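Isomaltodextranase (PDB 5AWQ) catalyses hydrolysis of (1->6)-alpha-D-glucosidic linkages in polysaccharides, releasing successive isomaltose units from the non-reducing chain ends. Local coordinates at residues N126-H131 and D201-Y206; K330-L335 and A356-N361. All coordinates share one frame; numbering follows the deposited sequence.

Contact 1: N126-H131 and D201-Y206; sequences NPLWVH and DFLSWY. With GLC (alpha-D-glucopyranose), chain B.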
ATOM      1  N   ASN A 126     -10.480 -15.693  -2.774  1.00  8.93           N
ATOM      2  CA  ASN A 126      -9.507 -15.900  -3.821  1.00  9.50           C
ATOM      3  C   ASN A 126     -10.245 -16.519  -5.006  1.00  9.35           C
ATOM      4  O   ASN A 126     -10.810 -17.614  -4.899  1.00  9.62           O
ATOM      5  CB  ASN A 126      -8.372 -16.807  -3.321  1.00  9.68           C
ATOM      6  CG  ASN A 126      -7.272 -16.962  -4.340  1.00  9.98           C
ATOM      7  OD1 ASN A 126      -7.522 -16.947  -5.556  1.00 10.55           O
ATOM      8  ND2 ASN A 126      -6.036 -17.114  -3.867  1.00 10.04           N
ATOM      9  N   PRO A 127     -10.290 -15.801  -6.138  1.00  9.14           N
ATOM     10  CA  PRO A 127     -11.058 -16.279  -7.288  1.00  9.76           C
ATOM     11  C   PRO A 127     -10.427 -17.468  -8.017  1.00 10.31           C
ATOM     12  O   PRO A 127     -10.982 -17.935  -9.014  1.00 10.77           O
ATOM     13  CB  PRO A 127     -11.135 -15.053  -8.179  1.00  9.62           C
ATOM     14  CG  PRO A 127      -9.874 -14.303  -7.896  1.00  9.48           C
ATOM     15  CD  PRO A 127      -9.568 -14.552  -6.432  1.00  9.21           C
ATOM     16  N   LEU A 128      -9.300 -17.970  -7.516  1.00 10.70           N
ATOM     17  CA  LEU A 128      -8.728 -19.242  -7.977  1.00 11.42           C
ATOM     18  C   LEU A 128      -9.195 -20.407  -7.124  1.00 11.24           C
ATOM     19  O   LEU A 128      -8.826 -21.545  -7.404  1.00 11.54           O
ATOM     20  CB  LEU A 128      -7.193 -19.190  -7.999  1.00 13.29           C
ATOM     21  CG  LEU A 128      -6.582 -18.620  -9.286  1.00 15.41           C
ATOM     22  CD1 LEU A 128      -6.984 -17.190  -9.549  1.00 16.29           C
ATOM     23  CD2 LEU A 128      -5.066 -18.721  -9.227  1.00 16.35           C
ATOM     24  N   TRP A 129     -10.003 -20.158  -6.095  1.00 10.74           N
ATOM     25  CA  TRP A 129     -10.615 -21.243  -5.345  1.00 11.00           C
ATOM     26  C   TRP A 129     -11.852 -21.711  -6.090  1.00 11.84           C
ATOM     27  O   TRP A 129     -12.648 -20.886  -6.569  1.00 12.97           O
ATOM     28  CB  TRP A 129     -11.016 -20.850  -3.925  1.00 10.56           C
ATOM     29  CG  TRP A 129      -9.900 -20.815  -2.922  1.00 10.19           C
ATOM     30  CD1 TRP A 129      -8.810 -21.627  -2.871  1.00 10.68           C
ATOM     31  CD2 TRP A 129      -9.792 -19.927  -1.807  1.00  9.75           C
ATOM     32  NE1 TRP A 129      -8.028 -21.296  -1.788  1.00 10.42           N
ATOM     33  CE2 TRP A 129      -8.616 -20.271  -1.109  1.00 10.08           C
ATOM     34  CE3 TRP A 129     -10.594 -18.894  -1.300  1.00  9.32           C
ATOM     35  CZ2 TRP A 129      -8.204 -19.599   0.035  1.00  9.82           C
ATOM     36  CZ3 TRP A 129     -10.160 -18.214  -0.154  1.00  9.54           C
ATOM     37  CH2 TRP A 129      -8.982 -18.574   0.493  1.00  9.58           C
ATOM     38  N   VAL A 130     -12.009 -23.025  -6.172  1.00 11.39           N
ATOM     39  CA  VAL A 130     -13.177 -23.664  -6.765  1.00 12.20           C
ATOM     40  C   VAL A 130     -13.711 -24.619  -5.710  1.00 12.25           C
ATOM     41  O   VAL A 130     -13.001 -25.561  -5.319  1.00 11.86           O
ATOM     42  CB  VAL A 130     -12.811 -24.434  -8.055  1.00 12.67           C
ATOM     43  CG1 VAL A 130     -14.074 -24.903  -8.731  1.00 12.71           C
ATOM     44  CG2 VAL A 130     -12.022 -23.579  -9.038  1.00 12.81           C
ATOM     45  N   HIS A 131     -14.924 -24.393  -5.234  1.00 12.07           N
ATOM     46  CA  HIS A 131     -15.424 -25.223  -4.139  1.00 12.50           C
ATOM     47  C   HIS A 131     -15.747 -26.625  -4.630  1.00 13.53           C
ATOM     48  O   HIS A 131     -16.310 -26.813  -5.711  1.00 12.58           O
ATOM     49  CB  HIS A 131     -16.643 -24.604  -3.453  1.00 12.87           C
ATOM     50  CG  HIS A 131     -16.821 -25.073  -2.053  1.00 13.07           C
ATOM     51  ND1 HIS A 131     -17.311 -26.319  -1.744  1.00 13.03           N
ATOM     52  CD2 HIS A 131     -16.495 -24.495  -0.875  1.00 13.18           C
ATOM     53  CE1 HIS A 131     -17.315 -26.476  -0.432  1.00 13.63           C
ATOM     54  NE2 HIS A 131     -16.833 -25.375   0.118  1.00 13.84           N
ATOM     55  N   ASP A 201      -6.175 -13.939  -0.662  1.00  9.21           N
ATOM     56  CA  ASP A 201      -5.187 -14.599   0.181  1.00  9.71           C
ATOM     57  C   ASP A 201      -4.762 -15.932  -0.413  1.00  9.49           C
ATOM     58  O   ASP A 201      -5.381 -16.454  -1.337  1.00 10.41           O
ATOM     59  CB  ASP A 201      -5.785 -14.818   1.580  1.00 10.05           C
ATOM     60  CG  ASP A 201      -4.746 -15.005   2.679  1.00 10.28           C
ATOM     61  OD1 ASP A 201      -3.538 -14.887   2.414  1.00 11.12           O
ATOM     62  OD2 ASP A 201      -5.196 -15.227   3.822  1.00 11.68           O
ATOM     63  N   PHE A 202      -3.648 -16.442   0.117  1.00  9.76           N
ATOM     64  CA  PHE A 202      -3.160 -17.785  -0.157  1.00 10.05           C
ATOM     65  C   PHE A 202      -2.578 -17.969  -1.562  1.00 10.73           C
ATOM     66  O   PHE A 202      -2.312 -19.086  -1.955  1.00 10.63           O
ATOM     67  CB  PHE A 202      -4.220 -18.853   0.165  1.00  9.98           C
ATOM     68  CG  PHE A 202      -4.414 -19.061   1.635  1.00  9.33           C
ATOM     69  CD1 PHE A 202      -3.480 -19.790   2.365  1.00  9.54           C
ATOM     70  CD2 PHE A 202      -5.499 -18.524   2.291  1.00  9.47           C
ATOM     71  CE1 PHE A 202      -3.649 -20.007   3.701  1.00  9.35           C
ATOM     72  CE2 PHE A 202      -5.656 -18.708   3.646  1.00  9.28           C
ATOM     73  CZ  PHE A 202      -4.727 -19.445   4.351  1.00  9.57           C
ATOM     74  N   LEU A 203      -2.268 -16.890  -2.287  1.00 11.99           N
ATOM     75  CA  LEU A 203      -1.627 -17.103  -3.583  1.00 12.69           C
ATOM     76  C   LEU A 203      -0.188 -17.628  -3.505  1.00 11.96           C
ATOM     77  O   LEU A 203       0.241 -18.246  -4.460  1.00 11.94           O
ATOM     78  CB  LEU A 203      -1.704 -15.898  -4.499  1.00 13.66           C
ATOM     79  CG  LEU A 203      -3.097 -15.579  -5.043  1.00 14.68           C
ATOM     80  CD1 LEU A 203      -3.075 -14.186  -5.661  1.00 15.36           C
ATOM     81  CD2 LEU A 203      -3.547 -16.624  -6.066  1.00 14.67           C
ATOM     82  N   SER A 204       0.542 -17.431  -2.407  1.00 11.77           N
ATOM     83  CA  SER A 204       1.874 -18.050  -2.295  1.00 12.42           C
ATOM     84  C   SER A 204       1.729 -19.571  -2.141  1.00 12.30           C
ATOM     85  O   SER A 204       2.494 -20.343  -2.731  1.00 12.37           O
ATOM     86  CB  SER A 204       2.707 -17.429  -1.167  1.00 13.46           C
ATOM     87  OG  SER A 204       3.994 -18.019  -1.116  1.00 16.57           O
ATOM     88  N   TRP A 205       0.736 -20.018  -1.379  1.00 11.36           N
ATOM     89  CA  TRP A 205       0.430 -21.460  -1.327  1.00 11.17           C
ATOM     90  C   TRP A 205       0.041 -21.997  -2.704  1.00 11.65           C
ATOM     91  O   TRP A 205       0.470 -23.084  -3.080  1.00 10.91           O
ATOM     92  CB  TRP A 205      -0.680 -21.772  -0.322  1.00 11.35           C
ATOM     93  CG  TRP A 205      -0.285 -21.621   1.114  1.00 11.35           C
ATOM     94  CD1 TRP A 205       0.724 -20.856   1.614  1.00 11.23           C
ATOM     95  CD2 TRP A 205      -0.915 -22.243   2.243  1.00 11.23           C
ATOM     96  NE1 TRP A 205       0.751 -20.950   2.976  1.00 11.19           N
ATOM     97  CE2 TRP A 205      -0.238 -21.793   3.398  1.00 11.09           C
ATOM     98  CE3 TRP A 205      -1.980 -23.140   2.395  1.00 11.31           C
ATOM     99  CZ2 TRP A 205      -0.589 -22.209   4.688  1.00 11.60           C
ATOM    100  CZ3 TRP A 205      -2.333 -23.552   3.677  1.00 12.03           C
ATOM    101  CH2 TRP A 205      -1.643 -23.086   4.806  1.00 11.73           C
ATOM    102  N   TYR A 206      -0.796 -21.267  -3.429  1.00 11.72           N
ATOM    103  CA  TYR A 206      -1.105 -21.613  -4.824  1.00 12.12           C
ATOM    104  C   TYR A 206       0.151 -21.776  -5.657  1.00 12.53           C
ATOM    105  O   TYR A 206       0.337 -22.786  -6.339  1.00 13.67           O
ATOM    106  CB  TYR A 206      -1.998 -20.546  -5.452  1.00 11.82           C
ATOM    107  CG  TYR A 206      -2.106 -20.665  -6.957  1.00 11.79           C
ATOM    108  CD1 TYR A 206      -2.940 -21.613  -7.538  1.00 11.33           C
ATOM    109  CD2 TYR A 206      -1.359 -19.849  -7.795  1.00 11.91           C
ATOM    110  CE1 TYR A 206      -3.040 -21.717  -8.912  1.00 11.85           C
ATOM    111  CE2 TYR A 206      -1.459 -19.956  -9.177  1.00 12.10           C
ATOM    112  CZ  TYR A 206      -2.299 -20.902  -9.721  1.00 11.75           C
ATOM    113  OH  TYR A 206      -2.374 -21.023 -11.109  1.00 12.51           O
TER
HETATM  114  C1  GLC B   2      -3.623 -16.552   6.417  1.00 12.08           C
HETATM  115  C2  GLC B   2      -3.530 -15.035   6.383  1.00 12.24           C
HETATM  116  C3  GLC B   2      -4.361 -14.369   7.475  1.00 12.05           C
HETATM  117  C4  GLC B   2      -5.797 -14.888   7.431  1.00 11.64           C
HETATM  118  C5  GLC B   2      -5.742 -16.414   7.527  1.00 11.15           C
HETATM  119  C6  GLC B   2      -7.121 -17.069   7.454  1.00 11.02           C
HETATM  120  O2  GLC B   2      -2.160 -14.671   6.498  1.00 12.73           O
HETATM  121  O3  GLC B   2      -4.312 -12.950   7.361  1.00 12.60           O
HETATM  122  O4  GLC B   2      -6.543 -14.352   8.517  1.00 11.26           O
HETATM  123  O5  GLC B   2      -4.971 -16.967   6.469  1.00 11.75           O
HETATM  124  O6  GLC B   2      -6.991 -18.452   7.780  1.00 10.80           O
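Asn126 and Asp201 are joined by the one hydrogen bond between the segments: Asn126 ND2 donates to Asp201 O at 2.7 Å, with N-H...O at 156° and the donor tilted from the carbonyl plane. Asn126 CG stands anti to its own backbone N (chi1 -175°), which extends the amide across the gap. The other end of the amide is fixed as well, because Leu128 N donates to Asn126 OD1, an Asx turn inside the type I turn from Asn126 to Trp129. Both polar atoms of this buried group are thus satisfied and its rotation is set. Leu203 CD2 packs 3.4 Å from Asn126 ND2, and beyond it Leu128 CD2 lies over a face of the Tyr206 ring, 3.6 Å from the ring centroid and 15° off the normal, a CH-pi contact.

The segments follow neighbouring parallel strands, 120-124 and 197-200, of the (beta/alpha)8 barrel characteristic of glycoside hydrolase family 27, and Asp201, the likely nucleophile, stands just past the C-terminal end of the second. Toward the sugar the contact thins out. Trp129 CZ2 meets Phe202 CD2 at 3.7 Å, the phenylalanine atom lying at the edge of the indole, while the Asp201 carboxylate makes no contact with 126-131. It faces the bound glucose instead: Asp201 OD2 is 3.3 Å from GLC C1, the anomeric carbon, and is also hydrogen-bonded to Tyr124 OH. Phe202 CZ approaches GLC O5 to 3.3 Å, the sugar oxygen lying oblique to the phenyl ring.

Contact 2: K330-L335 and A356-N361; sequences KTMMNL and AWVYTN
The Tyr359 ring has Val358 CG2 over the centre of one face, 3.5 Å above the plane, and Met333 SD at its edge. Met333 SD lies 4.1 Å from Tyr359 CD1 and 77° off the ring normal, which defines an edge-on Met-aromatic contact. Met332 adds its methyl obliquely, with CE 4.0 Å from Tyr359 CE1. The Trp357 ring is met differently: Val358 CG1 rests over one face near the rim, and Lys330 CG comes to the edge, near the ring plane, 3.7 Å from Trp357 CZ3. Val358 therefore spreads its two methyls over two different rings. Trp357 CG sits between the backbone N and the carbonyl carbon (chi1 62°), and from there the six-membered end of the indole reaches the lysine chain, which crosses it at about a right angle.

The helix 326-339 leads into strand 343-345, the last of the parallel barrel, and 356-361 belongs to the loop between that strand and helix 362-370. The contact thus folds this loop back against the preceding helix. Residues 356-359 have helical backbone angles, and Tyr359 N bonds to Ala356 O. With Met333 CG anti to the backbone N (chi1 -175°) and a bend at the next torsion, the chain runs alongside the loop, where Met333 CG approaches Val358 O to 3.5 Å. Shortening Met333 to an alanine would take away CG, SD and CE, and is likely to open a gap between helix and loop and leave the Tyr359 edge without its sulfur partner. The hydroxyl of Tyr359 is hydrogen-bonded to Asp347. From the same helix, Thr331 and Asn334 bond to Ser460, and Asn334 also to Trp440.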
ATOM      1  N   LYS A 330      -1.425   3.682  20.910  1.00 10.26           N
ATOM      2  CA  LYS A 330      -1.095   4.845  20.084  1.00 10.95           C
ATOM      3  C   LYS A 330       0.013   4.516  19.074  1.00 10.02           C
ATOM      4  O   LYS A 330      -0.034   4.905  17.903  1.00  9.74           O
ATOM      5  CB  LYS A 330      -0.693   6.038  20.960  1.00 12.30           C
ATOM      6  CG  LYS A 330      -1.891   6.693  21.642  1.00 14.09           C
ATOM      7  CD  LYS A 330      -1.499   7.883  22.506  1.00 16.72           C
ATOM      8  CE  LYS A 330      -0.829   7.521  23.798  1.00 19.24           C
ATOM      9  NZ  LYS A 330      -0.728   8.758  24.618  1.00 21.58           N
ATOM     10  N   THR A 331       1.031   3.800  19.515  1.00  9.43           N
ATOM     11  CA  THR A 331       2.111   3.390  18.613  1.00  9.23           C
ATOM     12  C   THR A 331       1.640   2.506  17.447  1.00  9.39           C
ATOM     13  O   THR A 331       2.022   2.730  16.301  1.00  9.39           O
ATOM     14  CB  THR A 331       3.233   2.736  19.427  1.00  9.60           C
ATOM     15  OG1 THR A 331       3.813   3.757  20.262  1.00  9.84           O
ATOM     16  CG2 THR A 331       4.281   2.123  18.542  1.00  9.77           C
ATOM     17  N   MET A 332       0.783   1.551  17.748  1.00  9.28           N
ATOM     18  CA  MET A 332       0.146   0.708  16.736  1.00  9.78           C
ATOM     19  C   MET A 332      -0.513   1.581  15.653  1.00  9.58           C
ATOM     20  O   MET A 332      -0.226   1.450  14.458  1.00  9.20           O
ATOM     21  CB  MET A 332      -0.896  -0.193  17.428  1.00 10.66           C
ATOM     22  CG  MET A 332      -1.801  -0.976  16.488  1.00 11.22           C
ATOM     23  SD  MET A 332      -3.311  -1.544  17.301  1.00 12.79           S
ATOM     24  CE  MET A 332      -4.180  -0.005  17.461  1.00 12.89           C
ATOM     25  N   MET A 333      -1.386   2.492  16.081  1.00  9.77           N
ATOM     26  CA  MET A 333      -2.058   3.386  15.144  1.00 10.11           C
ATOM     27  C   MET A 333      -1.069   4.281  14.393  1.00  9.68           C
ATOM     28  O   MET A 333      -1.154   4.453  13.174  1.00  9.73           O
ATOM     29  CB  MET A 333      -3.076   4.249  15.894  1.00 11.07           C
ATOM     30  CG  MET A 333      -3.941   5.145  15.010  1.00 11.81           C
ATOM     31  SD  MET A 333      -5.045   4.142  13.971  1.00 13.13           S
ATOM     32  CE  MET A 333      -5.975   5.437  13.138  1.00 12.68           C
ATOM     33  N   ASN A 334      -0.124   4.865  15.117  1.00  9.22           N
ATOM     34  CA  ASN A 334       0.811   5.798  14.510  1.00  9.06           C
ATOM     35  C   ASN A 334       1.656   5.135  13.416  1.00  9.05           C
ATOM     36  O   ASN A 334       1.979   5.757  12.398  1.00  9.05           O
ATOM     37  CB  ASN A 334       1.738   6.412  15.568  1.00  9.46           C
ATOM     38  CG  ASN A 334       1.045   7.420  16.470  1.00  9.98           C
ATOM     39  OD1 ASN A 334      -0.021   7.953  16.144  1.00 10.64           O
ATOM     40  ND2 ASN A 334       1.642   7.653  17.640  1.00  9.56           N
ATOM     41  N   LEU A 335       2.042   3.877  13.623  1.00  8.62           N
ATOM     42  CA  LEU A 335       2.803   3.155  12.609  1.00  8.60           C
ATOM     43  C   LEU A 335       1.968   2.947  11.333  1.00  8.13           C
ATOM     44  O   LEU A 335       2.445   3.214  10.225  1.00  8.58           O
ATOM     45  CB  LEU A 335       3.281   1.801  13.142  1.00  8.87           C
ATOM     46  CG  LEU A 335       4.094   0.980  12.142  1.00  9.16           C
ATOM     47  CD1 LEU A 335       5.346   1.713  11.692  1.00  9.51           C
ATOM     48  CD2 LEU A 335       4.406  -0.403  12.725  1.00  9.17           C
ATOM     49  N   ALA A 356     -12.027   2.920  21.700  1.00 15.30           N
ATOM     50  CA  ALA A 356     -12.441   3.557  20.441  1.00 15.42           C
ATOM     51  C   ALA A 356     -11.590   4.769  20.098  1.00 15.21           C
ATOM     52  O   ALA A 356     -11.299   5.030  18.932  1.00 15.34           O
ATOM     53  CB  ALA A 356     -13.916   3.957  20.490  1.00 15.86           C
ATOM     54  N   TRP A 357     -11.177   5.505  21.129  1.00 14.18           N
ATOM     55  CA  TRP A 357     -10.377   6.703  20.979  1.00 13.67           C
ATOM     56  C   TRP A 357      -9.112   6.517  20.124  1.00 13.08           C
ATOM     57  O   TRP A 357      -8.673   7.463  19.452  1.00 13.16           O
ATOM     58  CB  TRP A 357      -9.988   7.274  22.359  1.00 13.64           C
ATOM     59  CG  TRP A 357      -9.165   6.335  23.161  1.00 12.97           C
ATOM     60  CD1 TRP A 357      -9.606   5.408  24.069  1.00 13.01           C
ATOM     61  CD2 TRP A 357      -7.751   6.202  23.109  1.00 11.90           C
ATOM     62  NE1 TRP A 357      -8.549   4.698  24.571  1.00 12.51           N
ATOM     63  CE2 TRP A 357      -7.393   5.169  24.006  1.00 11.54           C
ATOM     64  CE3 TRP A 357      -6.735   6.853  22.380  1.00 11.96           C
ATOM     65  CZ2 TRP A 357      -6.084   4.771  24.193  1.00 11.74           C
ATOM     66  CZ3 TRP A 357      -5.429   6.456  22.571  1.00 12.04           C
ATOM     67  CH2 TRP A 357      -5.110   5.430  23.495  1.00 11.77           C
ATOM     68  N   VAL A 358      -8.505   5.330  20.162  1.00 13.10           N
ATOM     69  CA  VAL A 358      -7.233   5.138  19.463  1.00 13.96           C
ATOM     70  C   VAL A 358      -7.435   5.293  17.946  1.00 12.89           C
ATOM     71  O   VAL A 358      -6.535   5.735  17.238  1.00 12.56           O
ATOM     72  CB  VAL A 358      -6.564   3.776  19.767  1.00 16.25           C
ATOM     73  CG1 VAL A 358      -6.479   3.452  21.242  1.00 17.77           C
ATOM     74  CG2 VAL A 358      -7.284   2.658  19.098  1.00 17.05           C
ATOM     75  N   TYR A 359      -8.632   4.948  17.483  1.00 12.28           N
ATOM     76  CA  TYR A 359      -8.950   4.960  16.060  1.00 11.86           C
ATOM     77  C   TYR A 359      -9.579   6.257  15.558  1.00 12.46           C
ATOM     78  O   TYR A 359      -9.730   6.446  14.347  1.00 12.44           O
ATOM     79  CB  TYR A 359      -9.907   3.813  15.769  1.00 11.91           C
ATOM     80  CG  TYR A 359      -9.376   2.441  16.110  1.00 12.12           C
ATOM     81  CD1 TYR A 359      -8.195   1.981  15.552  1.00 12.04           C
ATOM     82  CD2 TYR A 359     -10.049   1.596  16.980  1.00 12.14           C
ATOM     83  CE1 TYR A 359      -7.708   0.726  15.825  1.00 12.23           C
ATOM     84  CE2 TYR A 359      -9.560   0.329  17.279  1.00 12.02           C
ATOM     85  CZ  TYR A 359      -8.386  -0.114  16.678  1.00 11.96           C
ATOM     86  OH  TYR A 359      -7.875  -1.386  16.909  1.00 12.08           O
ATOM     87  N   THR A 360      -9.955   7.151  16.475  1.00 12.02           N
ATOM     88  CA  THR A 360     -10.815   8.283  16.132  1.00 12.68           C
ATOM     89  C   THR A 360     -10.199   9.640  16.473  1.00 12.35           C
ATOM     90  O   THR A 360     -10.911  10.617  16.671  1.00 13.52           O
ATOM     91  CB  THR A 360     -12.194   8.125  16.783  1.00 13.17           C
ATOM     92  OG1 THR A 360     -12.036   8.072  18.200  1.00 13.72           O
ATOM     93  CG2 THR A 360     -12.876   6.844  16.294  1.00 13.59           C
ATOM     94  N   ASN A 361      -8.873   9.710  16.529  1.00 11.52           N
ATOM     95  CA  ASN A 361      -8.195  10.997  16.678  1.00 11.72           C
ATOM     96  C   ASN A 361      -8.241  11.714  15.331  1.00 12.77           C
ATOM     97  O   ASN A 361      -7.633  11.277  14.359  1.00 12.28           O
ATOM     98  CB  ASN A 361      -6.767  10.796  17.202  1.00 11.78           C
ATOM     99  CG  ASN A 361      -5.946  12.076  17.254  1.00 12.07           C
ATOM    100  OD1 ASN A 361      -6.113  12.986  16.437  1.00 12.76           O
ATOM    101  ND2 ASN A 361      -4.998  12.126  18.187  1.00 11.95           N
TER

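Overall arrangement
Both segments of contact 1 come before those of contact 2 in the sequence; the contact centres lie about 32 Å apart and the nearest atoms about 19 Å. Both belong to the eight-stranded parallel barrel. Contact 1 joins the segments that follow the adjacent strands 120-124 and 197-200, one running into strand 129-131, the other into helix 203-208, beside the bound sugar; contact 2 joins helix 326-339 to the loop after strand 343-345, the last barrel strand along the chain. That helix also meets the beta sandwich domain that follows the barrel, through Phe410 of strand 405-410. One contact thus shapes the surroundings of the probable nucleophile, while the other lies far from the catalytic residues, near the junction of barrel and sandwich.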